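PDB 3AAM: endonuclease IV from Thermus thermophilus, which cleaves phosphodiester bonds at apurinic or apyrimidinic sites in DNA during base excision repair and also has 3'-5' exonuclease activity. Local coordinates for residues Gly5-Ile10 / Ala30-Ala35; Leu64-His69 / Leu100-Val105; Asn140-Gly145 / Ala173-Tyr178; Ala220-Gly225 / Arg261-Trp266; Arg233-Pro238 / Ala265-Ala270. All blocks are in the same frame, centred on the assembly; numbering follows the deposited sequence.

Interaction 1. Residues Gly5-Ile10 / Ala30-Ala35; sequences GFHLSI and AFQIFA
A short strand-to-strand contact joins the first two strands of a TIM barrel, 3-6 and 31-34; segments 5-10 and 30-35 run 27° apart in end-to-end direction. The backbones meet in a single bridge, His7 with Gln32. Gln32 N donates to Phe6 O (3.1 Å) within the carbonyl plane, and Leu8 N donates to Gln32 O (2.7 Å) almost along the C=O axis. Further on, a water takes over, donating to Leu8 O and accepting from Phe34 N. His7 has CG anti to the backbone N (chi1 -173°), which lays one ring face over Gln32 O and Ile33 CA, the latter in a CH-pi contact. Its NE2 sits 3.3 Å above the centre of the Phe34 ring in an edge-to-face pair, planes 51° apart. Gln32 NE2 lies in plane at the His7 edge, 3.0 Å from His7 CD2, and is hydrogen-bonded to Glu248. As in other TIM-barrel enzymes, this end of the strands faces the active site: the Gln32 side chain is about 8 Å from that of the metal ligand His219. Farther out, Leu8 CD1 meets Phe31 CB at 3.7 Å, both residues touching Ala23 of helix 15-26, while Ile10 CG2 lies 3.7 Å from Ile33 CB.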
# COMPACT_ATOMS: atom_id res chain seq x y z
N GLY A 5 -6.98 8.60 -0.72
CA GLY A 5 -7.32 8.39 0.67
C GLY A 5 -6.11 8.32 1.57
O GLY A 5 -4.97 8.51 1.14
N PHE A 6 -6.38 8.05 2.85
CA PHE A 6 -5.35 7.95 3.87
C PHE A 6 -5.42 6.58 4.52
O PHE A 6 -6.29 5.77 4.21
CB PHE A 6 -5.59 8.95 5.01
CG PHE A 6 -5.68 10.38 4.58
CD1 PHE A 6 -4.75 10.93 3.71
CD2 PHE A 6 -6.67 11.21 5.12
CE1 PHE A 6 -4.80 12.28 3.38
CE2 PHE A 6 -6.73 12.56 4.80
CZ PHE A 6 -5.79 13.10 3.93
N HIS A 7 -4.49 6.36 5.45
CA HIS A 7 -4.49 5.14 6.23
C HIS A 7 -5.28 5.54 7.47
O HIS A 7 -4.90 6.48 8.18
CB HIS A 7 -3.07 4.72 6.61
CG HIS A 7 -3.02 3.38 7.27
ND1 HIS A 7 -3.53 3.15 8.53
CD2 HIS A 7 -2.58 2.18 6.81
CE1 HIS A 7 -3.41 1.87 8.82
NE2 HIS A 7 -2.83 1.26 7.80
N LEU A 8 -6.38 4.83 7.71
CA LEU A 8 -7.26 5.12 8.83
C LEU A 8 -7.13 4.10 9.96
O LEU A 8 -6.78 2.94 9.73
CB LEU A 8 -8.72 5.14 8.34
CG LEU A 8 -9.00 6.02 7.12
CD1 LEU A 8 -10.44 5.82 6.67
CD2 LEU A 8 -8.73 7.48 7.46
N SER A 9 -7.43 4.55 11.18
CA SER A 9 -7.34 3.70 12.36
C SER A 9 -8.53 2.76 12.51
O SER A 9 -9.64 3.06 12.08
CB SER A 9 -7.23 4.57 13.61
OG SER A 9 -7.30 3.77 14.78
N ILE A 10 -8.28 1.60 13.13
CA ILE A 10 -9.34 0.63 13.37
C ILE A 10 -9.47 0.38 14.87
O ILE A 10 -10.22 -0.49 15.30
CB ILE A 10 -9.07 -0.71 12.66
CG1 ILE A 10 -7.77 -1.34 13.18
CG2 ILE A 10 -8.98 -0.50 11.16
CD1 ILE A 10 -7.58 -2.79 12.74
N ALA A 30 -11.18 6.48 -1.25
CA ALA A 30 -10.45 5.23 -1.06
C ALA A 30 -9.83 5.29 0.32
O ALA A 30 -9.65 6.38 0.87
CB ALA A 30 -9.37 5.07 -2.12
N PHE A 31 -9.51 4.14 0.90
CA PHE A 31 -8.87 4.13 2.21
C PHE A 31 -8.08 2.86 2.47
O PHE A 31 -8.22 1.85 1.77
CB PHE A 31 -9.89 4.39 3.33
CG PHE A 31 -10.84 3.25 3.59
CD1 PHE A 31 -10.54 2.27 4.54
CD2 PHE A 31 -12.04 3.17 2.90
CE1 PHE A 31 -11.44 1.22 4.79
CE2 PHE A 31 -12.94 2.13 3.15
CZ PHE A 31 -12.64 1.16 4.09
N GLN A 32 -7.23 2.92 3.49
CA GLN A 32 -6.38 1.80 3.87
C GLN A 32 -6.41 1.63 5.38
O GLN A 32 -6.53 2.60 6.11
CB GLN A 32 -4.95 2.09 3.40
CG GLN A 32 -3.91 1.07 3.80
CD GLN A 32 -2.56 1.36 3.18
OE1 GLN A 32 -2.33 1.09 2.00
NE2 GLN A 32 -1.66 1.93 3.97
N ILE A 33 -6.31 0.38 5.82
CA ILE A 33 -6.31 0.05 7.24
C ILE A 33 -5.39 -1.14 7.48
O ILE A 33 -4.91 -1.76 6.53
CB ILE A 33 -7.71 -0.39 7.72
CG1 ILE A 33 -8.20 -1.56 6.87
CG2 ILE A 33 -8.69 0.77 7.65
CD1 ILE A 33 -9.46 -2.24 7.41
N PHE A 34 -5.13 -1.42 8.75
CA PHE A 34 -4.34 -2.59 9.13
C PHE A 34 -5.41 -3.60 9.50
O PHE A 34 -6.57 -3.23 9.69
CB PHE A 34 -3.47 -2.31 10.37
CG PHE A 34 -2.29 -1.42 10.12
CD1 PHE A 34 -1.35 -1.74 9.15
CD2 PHE A 34 -2.10 -0.28 10.89
CE1 PHE A 34 -0.23 -0.94 8.95
CE2 PHE A 34 -0.97 0.53 10.70
CZ PHE A 34 -0.04 0.20 9.72
N ALA A 35 -5.04 -4.87 9.61
CA ALA A 35 -5.99 -5.91 10.00
C ALA A 35 -5.85 -6.20 11.49
O ALA A 35 -6.63 -6.97 12.07
CB ALA A 35 -5.75 -7.18 9.18
O HOH W 1 -5.53 0.73 10.62

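Interaction 2. Residues Leu64-His69 / Leu100-Val105; sequences LPAVIH and LGVEYV. With PO4 (phosphate ion), chain C.
Two rings flank this contact without pairing with each other. The Tyr104 ring carries Glu103 CG over the centre of one face, 3.9 Å above its plane, while Glu103 OE1 forms a salt bridge with Arg133. The His69 ring takes a bound phosphate, probably from the crystallisation liquor, at its edge: NE2 donates to O2 of the phosphate (2.9 Å, 155° at the hydrogen), and phosphate O4 also lies in the ring plane; the ring also meets that of His204 nearly parallel. Between the rings, Ile68 N gives a nearly straight bond to Tyr104 O (2.9 Å, 169°), and Val105 CA approaches Ile68 O at 3.1 Å. These are neighbouring parallel strands of the TIM barrel, 66-69 and 104-107, linked through helix 82-100 in a beta-alpha-beta crossover. The helix ends in a Schellman motif whose C-prime residue, Gly101, turns the chain with positive phi into Val102. Val102 has CG1 anti to its backbone N (chi1 172°), which sets CG1 against Ile68 CG1 at 4.0 Å and beside Ala66 O at 3.4 Å; its CG2 faces Ala66 CB. Ahead of the regular pairing a water links the two segments, accepting from Glu103 N (2.9 Å) and from Ala66 N (3.2 Å).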
# COMPACT_ATOMS: atom_id res chain seq x y z
N LEU A 64 -16.21 2.43 -1.46
CA LEU A 64 -14.85 2.92 -1.69
C LEU A 64 -13.82 1.81 -1.65
O LEU A 64 -13.84 0.95 -0.77
CB LEU A 64 -14.47 3.96 -0.63
CG LEU A 64 -15.04 5.37 -0.70
CD1 LEU A 64 -16.56 5.35 -0.77
CD2 LEU A 64 -14.56 6.12 0.53
N PRO A 65 -12.89 1.81 -2.62
CA PRO A 65 -11.84 0.79 -2.67
C PRO A 65 -11.09 0.81 -1.35
O PRO A 65 -10.78 1.88 -0.81
CB PRO A 65 -10.97 1.25 -3.83
CG PRO A 65 -11.94 1.93 -4.73
CD PRO A 65 -12.78 2.73 -3.76
N ALA A 66 -10.79 -0.38 -0.84
CA ALA A 66 -10.09 -0.49 0.43
C ALA A 66 -8.83 -1.33 0.27
O ALA A 66 -8.76 -2.21 -0.59
CB ALA A 66 -11.00 -1.10 1.47
N VAL A 67 -7.85 -1.04 1.11
CA VAL A 67 -6.59 -1.77 1.09
C VAL A 67 -6.20 -2.10 2.52
O VAL A 67 -6.34 -1.27 3.42
CB VAL A 67 -5.45 -0.90 0.50
CG1 VAL A 67 -4.16 -1.71 0.46
CG2 VAL A 67 -5.81 -0.41 -0.88
N ILE A 68 -5.72 -3.32 2.73
CA ILE A 68 -5.24 -3.72 4.05
C ILE A 68 -3.72 -3.77 3.95
O ILE A 68 -3.17 -4.42 3.06
CB ILE A 68 -5.80 -5.10 4.48
CG1 ILE A 68 -7.22 -4.91 5.03
CG2 ILE A 68 -4.89 -5.74 5.52
CD1 ILE A 68 -7.92 -6.19 5.45
N HIS A 69 -3.05 -3.06 4.85
CA HIS A 69 -1.60 -3.03 4.87
C HIS A 69 -1.09 -4.03 5.90
O HIS A 69 -1.60 -4.09 7.02
CB HIS A 69 -1.10 -1.63 5.25
CG HIS A 69 0.31 -1.34 4.82
ND1 HIS A 69 1.38 -2.13 5.18
CD2 HIS A 69 0.82 -0.36 4.04
CE1 HIS A 69 2.48 -1.65 4.64
NE2 HIS A 69 2.17 -0.57 3.94
N LEU A 100 -13.73 -9.39 4.99
CA LEU A 100 -14.24 -8.03 4.87
C LEU A 100 -14.60 -7.60 3.45
O LEU A 100 -15.28 -6.60 3.27
CB LEU A 100 -13.21 -7.05 5.44
CG LEU A 100 -13.00 -7.14 6.96
CD1 LEU A 100 -11.83 -6.27 7.38
CD2 LEU A 100 -14.28 -6.72 7.67
N GLY A 101 -14.16 -8.36 2.46
CA GLY A 101 -14.45 -8.01 1.09
C GLY A 101 -13.47 -6.96 0.58
O GLY A 101 -13.75 -6.27 -0.40
N VAL A 102 -12.34 -6.83 1.26
CA VAL A 102 -11.29 -5.89 0.87
C VAL A 102 -10.54 -6.53 -0.29
O VAL A 102 -10.03 -7.64 -0.16
CB VAL A 102 -10.33 -5.61 2.05
CG1 VAL A 102 -9.14 -4.79 1.57
CG2 VAL A 102 -11.07 -4.86 3.16
N GLU A 103 -10.45 -5.82 -1.42
CA GLU A 103 -9.81 -6.38 -2.60
C GLU A 103 -8.29 -6.46 -2.60
O GLU A 103 -7.73 -7.28 -3.33
CB GLU A 103 -10.27 -5.63 -3.85
CG GLU A 103 -9.83 -6.30 -5.15
CD GLU A 103 -10.39 -5.60 -6.38
OE1 GLU A 103 -11.63 -5.50 -6.49
OE2 GLU A 103 -9.60 -5.17 -7.23
N TYR A 104 -7.61 -5.65 -1.80
CA TYR A 104 -6.15 -5.66 -1.80
C TYR A 104 -5.47 -5.70 -0.43
O TYR A 104 -5.95 -5.12 0.53
CB TYR A 104 -5.61 -4.42 -2.53
CG TYR A 104 -6.01 -4.32 -3.98
CD1 TYR A 104 -5.55 -5.24 -4.92
CD2 TYR A 104 -6.88 -3.32 -4.41
CE1 TYR A 104 -5.94 -5.17 -6.25
CE2 TYR A 104 -7.27 -3.24 -5.75
CZ TYR A 104 -6.80 -4.17 -6.66
OH TYR A 104 -7.20 -4.11 -7.97
N VAL A 105 -4.34 -6.41 -0.39
CA VAL A 105 -3.50 -6.49 0.80
C VAL A 105 -2.12 -6.12 0.28
O VAL A 105 -1.67 -6.68 -0.72
CB VAL A 105 -3.45 -7.92 1.40
CG1 VAL A 105 -2.37 -8.01 2.47
CG2 VAL A 105 -4.80 -8.28 1.98
P PO4 C . 5.33 1.20 4.04
O1 PO4 C . 5.00 1.41 5.56
O2 PO4 C . 4.04 1.49 3.17
O3 PO4 C . 6.48 2.16 3.62
O4 PO4 C . 5.80 -0.29 3.81
O HOH W 2 -11.65 -3.24 -2.07

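Interaction 3. Residues Asn140-Gly145 / Ala173-Tyr178; sequences NTAGGG and AYAAGY
At the metal site of this TIM barrel, the loop that follows strand 135-139 rests on the end of helix 170-176, the helix that carries the manganese ligand His172. The helix stops in a Schellman motif: Tyr178 N reaches back to Ala173 O, and Gly177 N, at positive phi, to Tyr174 O. Small groups do the touching. Ala142 CB meets Ala175 CB at 3.7 Å, methyl to methyl. The Ala176 methyl lies close to two loop carbonyl oxygens, 3.5 Å from Thr141 O and 3.6 Å from Ala142 O, and Ala176 CA makes a C-H...O contact with Ala142 O, which also accepts a hydrogen bond from Arg215. Asn140 has CG in the crowded position between its backbone N and carbonyl carbon (chi1 55°), bringing ND2 to 3.3 Å from Ala173 N; as both are donors, no bond forms. Its OD1 accepts from Asp169 N. The two segments themselves thus meet through methyl contacts and a C-H...O approach, and the polar tie from loop to helix is the bond of His172 ND1 to Asn140 O. That carbonyl, a second-shell group, is likely to steady the His172 ring and would probably make its imidazole a somewhat stronger electron donor to the metal.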
# COMPACT_ATOMS: atom_id res chain seq x y z
N ASN A 140 7.56 -1.63 -3.94
CA ASN A 140 8.96 -1.44 -4.30
C ASN A 140 9.52 -0.80 -3.04
O ASN A 140 8.77 -0.22 -2.24
CB ASN A 140 9.11 -0.50 -5.50
CG ASN A 140 8.44 0.84 -5.28
OD1 ASN A 140 7.22 0.91 -5.15
ND2 ASN A 140 9.24 1.90 -5.23
N THR A 141 10.83 -0.90 -2.84
CA THR A 141 11.45 -0.36 -1.64
C THR A 141 12.59 0.62 -1.90
O THR A 141 13.02 0.81 -3.04
CB THR A 141 12.01 -1.49 -0.76
OG1 THR A 141 13.08 -2.14 -1.45
CG2 THR A 141 10.92 -2.51 -0.47
N ALA A 142 13.07 1.23 -0.82
CA ALA A 142 14.17 2.18 -0.90
C ALA A 142 15.48 1.45 -1.20
O ALA A 142 16.46 2.07 -1.62
CB ALA A 142 14.28 2.95 0.42
N GLY A 143 15.49 0.14 -0.98
CA GLY A 143 16.68 -0.64 -1.25
C GLY A 143 17.79 -0.44 -0.24
O GLY A 143 17.57 0.05 0.87
N GLY A 144 19.01 -0.80 -0.64
CA GLY A 144 20.14 -0.66 0.26
C GLY A 144 20.20 -1.89 1.14
O GLY A 144 19.26 -2.69 1.15
N GLY A 145 21.29 -2.05 1.88
CA GLY A 145 21.42 -3.21 2.74
C GLY A 145 21.05 -4.46 1.96
O GLY A 145 21.62 -4.73 0.90
N ALA A 173 10.63 4.73 -4.24
CA ALA A 173 11.24 4.83 -5.57
C ALA A 173 12.28 5.94 -5.60
O ALA A 173 13.39 5.75 -6.10
CB ALA A 173 10.17 5.08 -6.63
N TYR A 174 11.92 7.09 -5.06
CA TYR A 174 12.83 8.23 -5.03
C TYR A 174 14.08 7.88 -4.23
O TYR A 174 15.20 8.12 -4.67
CB TYR A 174 12.12 9.44 -4.40
CG TYR A 174 12.85 10.75 -4.59
CD1 TYR A 174 13.06 11.27 -5.86
CD2 TYR A 174 13.30 11.48 -3.49
CE1 TYR A 174 13.72 12.48 -6.04
CE2 TYR A 174 13.96 12.70 -3.66
CZ TYR A 174 14.17 13.19 -4.94
OH TYR A 174 14.82 14.39 -5.12
N ALA A 175 13.87 7.29 -3.06
CA ALA A 175 14.99 6.90 -2.20
C ALA A 175 15.89 5.87 -2.87
O ALA A 175 17.08 5.81 -2.59
CB ALA A 175 14.47 6.36 -0.87
N ALA A 176 15.31 5.06 -3.75
CA ALA A 176 16.07 4.03 -4.44
C ALA A 176 16.86 4.55 -5.63
O ALA A 176 17.79 3.89 -6.10
CB ALA A 176 15.13 2.92 -4.89
N GLY A 177 16.50 5.73 -6.13
CA GLY A 177 17.21 6.29 -7.26
C GLY A 177 16.35 6.69 -8.45
O GLY A 177 16.86 7.21 -9.44
N TYR A 178 15.05 6.45 -8.37
CA TYR A 178 14.14 6.83 -9.45
C TYR A 178 13.77 8.29 -9.23
O TYR A 178 13.14 8.63 -8.22
CB TYR A 178 12.89 5.95 -9.42
CG TYR A 178 13.13 4.52 -9.85
CD1 TYR A 178 13.31 4.20 -11.20
CD2 TYR A 178 13.14 3.49 -8.92
CE1 TYR A 178 13.49 2.87 -11.60
CE2 TYR A 178 13.33 2.16 -9.31
CZ TYR A 178 13.50 1.86 -10.65
OH TYR A 178 13.65 0.55 -11.05

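Interaction 4. Residues Ala220-Gly225 / Arg261-Trp266; sequences AHLLQG and RVFRAW
Val262 is the first residue of 261-266 to meet the opposing loop. With CG1 anti to the backbone N (chi1 178°), it sets CG1 3.8 Å from Leu222 CB and turns CG2 toward Leu223 CD1, 4.0 Å away. Phe263 follows, its chi1 of -95° well off a staggered value; this swings the ring beneath Leu222, whose CD1 stands 3.7 Å above the ring centre, only 7° off the normal, in a CH-pi contact. An alanine here would remove the ring face on which Leu222 CD1 rests and would probably loosen the seating of the loop. One helical turn beyond Val262 comes Trp266, whose six-membered ring is met by both leucines: Leu222 CD2 approaches CZ3 at 4.1 Å, and Leu223 CD2 comes tip to tip at the edge, 3.9 Å from CZ2. Val262 CG1 also lies over a face of the indole, near its rim. The paired leucines are the central residues of a type II turn, closed by Gln224 N to His221 O (3.0 Å), with Leu223 at positive phi. Leu222 O is also bonded to Trp258 NE1. The arrangement joins the loop just after the metal ligand His219 to the outer helix 253-267, the last helix of the TIM barrel.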
# COMPACT_ATOMS: atom_id res chain seq x y z
N ALA A 220 6.70 11.93 3.75
CA ALA A 220 6.39 13.33 4.01
C ALA A 220 5.03 13.63 3.38
O ALA A 220 4.65 13.01 2.38
CB ALA A 220 7.45 14.24 3.41
N HIS A 221 4.30 14.58 3.97
CA HIS A 221 3.00 14.98 3.47
C HIS A 221 3.15 15.55 2.06
O HIS A 221 4.26 15.89 1.63
CB HIS A 221 2.39 16.07 4.36
CG HIS A 221 2.14 15.64 5.77
ND1 HIS A 221 1.33 14.58 6.10
CD2 HIS A 221 2.59 16.15 6.95
CE1 HIS A 221 1.28 14.44 7.41
NE2 HIS A 221 2.04 15.38 7.95
N LEU A 222 2.04 15.67 1.34
CA LEU A 222 2.07 16.22 -0.00
C LEU A 222 2.65 17.63 0.04
O LEU A 222 2.31 18.43 0.92
CB LEU A 222 0.67 16.23 -0.60
CG LEU A 222 0.01 14.84 -0.66
CD1 LEU A 222 -1.40 14.98 -1.22
CD2 LEU A 222 0.84 13.90 -1.53
N LEU A 223 3.52 17.92 -0.92
CA LEU A 223 4.20 19.22 -1.04
C LEU A 223 5.17 19.54 0.09
O LEU A 223 5.77 20.61 0.10
CB LEU A 223 3.17 20.36 -1.16
CG LEU A 223 2.27 20.35 -2.40
CD1 LEU A 223 1.48 21.66 -2.45
CD2 LEU A 223 3.10 20.20 -3.65
N GLN A 224 5.36 18.61 1.02
CA GLN A 224 6.27 18.85 2.14
C GLN A 224 7.59 18.07 2.07
O GLN A 224 8.41 18.14 2.99
CB GLN A 224 5.57 18.55 3.46
CG GLN A 224 4.45 19.52 3.79
CD GLN A 224 3.86 19.28 5.16
OE1 GLN A 224 4.51 18.70 6.03
NE2 GLN A 224 2.63 19.76 5.37
N GLY A 225 7.79 17.36 0.97
CA GLY A 225 9.00 16.58 0.80
C GLY A 225 9.86 17.04 -0.37
O GLY A 225 9.67 18.13 -0.90
N ARG A 261 -6.63 19.19 0.85
CA ARG A 261 -6.67 20.38 0.02
C ARG A 261 -5.74 20.21 -1.18
O ARG A 261 -6.06 20.64 -2.29
CB ARG A 261 -6.31 21.61 0.85
CG ARG A 261 -7.50 22.14 1.67
CD ARG A 261 -7.05 22.99 2.84
NE ARG A 261 -6.20 24.10 2.43
CZ ARG A 261 -6.64 25.27 1.99
NH1 ARG A 261 -7.94 25.51 1.89
NH2 ARG A 261 -5.77 26.21 1.63
N VAL A 262 -4.60 19.56 -0.98
CA VAL A 262 -3.67 19.34 -2.10
C VAL A 262 -4.24 18.29 -3.07
O VAL A 262 -4.23 18.49 -4.28
CB VAL A 262 -2.28 18.93 -1.59
CG1 VAL A 262 -1.35 18.66 -2.77
CG2 VAL A 262 -1.71 20.04 -0.71
N PHE A 263 -4.74 17.17 -2.54
CA PHE A 263 -5.31 16.12 -3.38
C PHE A 263 -6.42 16.69 -4.25
O PHE A 263 -6.48 16.46 -5.44
CB PHE A 263 -5.93 15.00 -2.53
CG PHE A 263 -5.02 13.83 -2.29
CD1 PHE A 263 -4.39 13.17 -3.34
CD2 PHE A 263 -4.84 13.34 -1.00
CE1 PHE A 263 -3.60 12.04 -3.11
CE2 PHE A 263 -4.05 12.21 -0.75
CZ PHE A 263 -3.43 11.56 -1.81
N ARG A 264 -7.31 17.45 -3.62
CA ARG A 264 -8.44 18.02 -4.32
C ARG A 264 -8.06 19.10 -5.33
O ARG A 264 -8.70 19.21 -6.38
CB ARG A 264 -9.47 18.52 -3.30
CG ARG A 264 -10.19 17.35 -2.67
CD ARG A 264 -10.80 17.63 -1.31
NE ARG A 264 -11.40 16.41 -0.80
CZ ARG A 264 -11.91 16.26 0.42
NH1 ARG A 264 -11.90 17.28 1.28
NH2 ARG A 264 -12.45 15.10 0.77
N ALA A 265 -7.02 19.87 -5.03
CA ALA A 265 -6.58 20.90 -5.96
C ALA A 265 -6.05 20.19 -7.20
O ALA A 265 -6.32 20.59 -8.33
CB ALA A 265 -5.50 21.75 -5.33
N TRP A 266 -5.29 19.13 -6.97
CA TRP A 266 -4.73 18.37 -8.08
C TRP A 266 -5.82 17.71 -8.90
O TRP A 266 -5.79 17.74 -10.13
CB TRP A 266 -3.77 17.29 -7.57
CG TRP A 266 -2.50 17.83 -7.02
CD1 TRP A 266 -2.04 19.12 -7.10
CD2 TRP A 266 -1.49 17.10 -6.31
NE1 TRP A 266 -0.82 19.24 -6.49
CE2 TRP A 266 -0.46 18.01 -6.00
CE3 TRP A 266 -1.36 15.76 -5.91
CZ2 TRP A 266 0.69 17.63 -5.30
CZ3 TRP A 266 -0.21 15.38 -5.21
CH2 TRP A 266 0.79 16.31 -4.91

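Interaction 5. Residues Arg233-Pro238 / Ala265-Ala270; sequences RVFLDP and AWLEEA
Both segments run out of a helix: Leu236 is the first residue to depart from helical angles after 230-235, and 267-270 forms a type I turn, with Leu236 CA 5.8 Å from Ala270 CA. With CG anti to the carbonyl carbon (chi1 -60°), Leu236 straddles the Trp266 carbonyl, CD1 lying 3.4 Å from Trp266 O and CD2 scarcely farther. That oxygen also accepts the hydrogen bond of Glu269 N (2.8 Å). The Leu236 side chain crosses that of Glu269 at about a right angle, CD1 meeting its CB, while CD2 touches Ala270 CB at 4.1 Å. An alanine at this position would lose both methyls and would probably leave the terminal turn less firmly held against helix 230-235. The contact joins the end of helix 253-267 and the chain terminus after it to helix 230-235, the preceding outer helix of the TIM barrel, away from the metal site. Deeper in, Phe235 has CG anti to the backbone N (chi1 -175°). Its CD2 comes to 3.9 Å from Trp266 CB and lies near the indole plane, at the edge of that ring, the two side chains crossing obliquely. The same phenyl ring presents its edge to Leu267 N, which lies 4.1 Å from Phe235 CE2, and CE2 also faces Leu267 CD1. Beyond the two segments, Phe235 makes an edge-to-face pair with Phe245 of the barrel wall. At the outer rim a water donates to Leu236 O (2.9 Å) and to Ala270 OXT (3.0 Å), bridging the terminal carboxylate to the residue that follows helix 230-235.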
# COMPACT_ATOMS: atom_id res chain seq x y z
N ARG A 233 2.27 15.03 -10.92
CA ARG A 233 2.41 14.42 -12.23
C ARG A 233 2.12 12.92 -12.20
O ARG A 233 1.64 12.36 -13.19
CB ARG A 233 3.81 14.69 -12.78
CG ARG A 233 4.04 16.16 -13.14
CD ARG A 233 3.68 16.45 -14.59
NE ARG A 233 2.27 16.22 -14.90
CZ ARG A 233 1.28 17.01 -14.49
NH1 ARG A 233 0.02 16.72 -14.82
NH2 ARG A 233 1.54 18.09 -13.77
N VAL A 234 2.42 12.27 -11.08
CA VAL A 234 2.15 10.84 -10.95
C VAL A 234 0.65 10.65 -10.74
O VAL A 234 0.00 9.82 -11.40
CB VAL A 234 2.92 10.22 -9.75
CG1 VAL A 234 2.47 8.79 -9.50
CG2 VAL A 234 4.41 10.24 -10.04
N PHE A 235 0.09 11.42 -9.81
CA PHE A 235 -1.32 11.36 -9.49
C PHE A 235 -2.21 11.61 -10.71
O PHE A 235 -3.23 10.95 -10.88
CB PHE A 235 -1.64 12.40 -8.40
CG PHE A 235 -3.05 12.36 -7.89
CD1 PHE A 235 -3.54 11.24 -7.21
CD2 PHE A 235 -3.89 13.46 -8.04
CE1 PHE A 235 -4.84 11.22 -6.69
CE2 PHE A 235 -5.19 13.45 -7.53
CZ PHE A 235 -5.66 12.33 -6.85
N LEU A 236 -1.79 12.54 -11.56
CA LEU A 236 -2.56 12.90 -12.74
C LEU A 236 -2.12 12.26 -14.04
O LEU A 236 -2.60 12.63 -15.11
CB LEU A 236 -2.55 14.42 -12.90
CG LEU A 236 -3.16 15.21 -11.74
CD1 LEU A 236 -3.16 16.69 -12.09
CD2 LEU A 236 -4.57 14.73 -11.46
N ASP A 237 -1.19 11.30 -13.98
CA ASP A 237 -0.76 10.66 -15.21
C ASP A 237 -1.97 9.94 -15.78
O ASP A 237 -2.63 9.18 -15.08
CB ASP A 237 0.37 9.66 -14.93
CG ASP A 237 0.94 9.07 -16.21
OD1 ASP A 237 0.27 8.20 -16.81
OD2 ASP A 237 2.04 9.49 -16.61
N PRO A 238 -2.29 10.18 -17.06
CA PRO A 238 -3.45 9.54 -17.69
C PRO A 238 -3.49 8.02 -17.58
O PRO A 238 -4.57 7.42 -17.60
CB PRO A 238 -3.35 10.01 -19.14
CG PRO A 238 -2.75 11.37 -18.99
CD PRO A 238 -1.65 11.13 -17.99
N ALA A 265 -7.02 19.87 -5.03
CA ALA A 265 -6.58 20.90 -5.96
C ALA A 265 -6.05 20.19 -7.20
O ALA A 265 -6.32 20.59 -8.33
CB ALA A 265 -5.50 21.75 -5.33
N TRP A 266 -5.29 19.13 -6.97
CA TRP A 266 -4.73 18.37 -8.08
C TRP A 266 -5.82 17.71 -8.90
O TRP A 266 -5.79 17.74 -10.13
CB TRP A 266 -3.77 17.29 -7.57
CG TRP A 266 -2.50 17.83 -7.02
CD1 TRP A 266 -2.04 19.12 -7.10
CD2 TRP A 266 -1.49 17.10 -6.31
NE1 TRP A 266 -0.82 19.24 -6.49
CE2 TRP A 266 -0.46 18.01 -6.00
CE3 TRP A 266 -1.36 15.76 -5.91
CZ2 TRP A 266 0.69 17.63 -5.30
CZ3 TRP A 266 -0.21 15.38 -5.21
CH2 TRP A 266 0.79 16.31 -4.91
N LEU A 267 -6.80 17.12 -8.22
CA LEU A 267 -7.89 16.44 -8.91
C LEU A 267 -8.63 17.36 -9.88
O LEU A 267 -9.08 16.92 -10.94
CB LEU A 267 -8.87 15.84 -7.90
CG LEU A 267 -9.86 14.80 -8.42
CD1 LEU A 267 -9.11 13.67 -9.12
CD2 LEU A 267 -10.67 14.26 -7.25
N GLU A 268 -8.73 18.64 -9.53
CA GLU A 268 -9.40 19.62 -10.39
C GLU A 268 -8.61 19.88 -11.67
O GLU A 268 -9.14 20.43 -12.64
CB GLU A 268 -9.57 20.96 -9.67
CG GLU A 268 -10.67 21.03 -8.63
CD GLU A 268 -10.87 22.44 -8.12
OE1 GLU A 268 -9.89 23.04 -7.63
OE2 GLU A 268 -12.00 22.96 -8.22
N GLU A 269 -7.34 19.50 -11.66
CA GLU A 269 -6.46 19.71 -12.80
C GLU A 269 -6.37 18.50 -13.72
O GLU A 269 -5.61 18.51 -14.69
CB GLU A 269 -5.05 20.07 -12.32
CG GLU A 269 -4.95 21.34 -11.50
CD GLU A 269 -3.57 21.55 -10.92
OE1 GLU A 269 -2.59 21.59 -11.70
OE2 GLU A 269 -3.44 21.66 -9.68
N ALA A 270 -7.14 17.46 -13.42
CA ALA A 270 -7.12 16.24 -14.23
C ALA A 270 -7.51 16.51 -15.68
O ALA A 270 -8.07 17.59 -15.96
CB ALA A 270 -8.06 15.20 -13.63
OXT ALA A 270 -7.25 15.62 -16.53
O HOH W 3 -5.16 13.51 -16.12

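Interactions 1 and 2 are adjacent parts of the barrel wall, their centres 9 Å apart. Strands 31-34 and 66-69 pair between them, probably through Ile33 O to His69 N (2.8 Å) and Ile33 N to Val67 O (2.9 Å); His69 binds the phosphate, and the Gln32 side chain is about 6 Å from it. Interaction 3, about 25 Å from interaction 2 between centres, lies across the centre of the chain from interactions 1 and 2, with the Ala142 side chain about 7 Å from the manganese. Interactions 4 and 5 share Trp266 on helix 253-267 and touch where Phe263 CD1 meets Phe235 CZ at 3.8 Å. Phe6 CE1 and Phe263 CE2, 4.2 Å apart, connect interaction 1 to interaction 4.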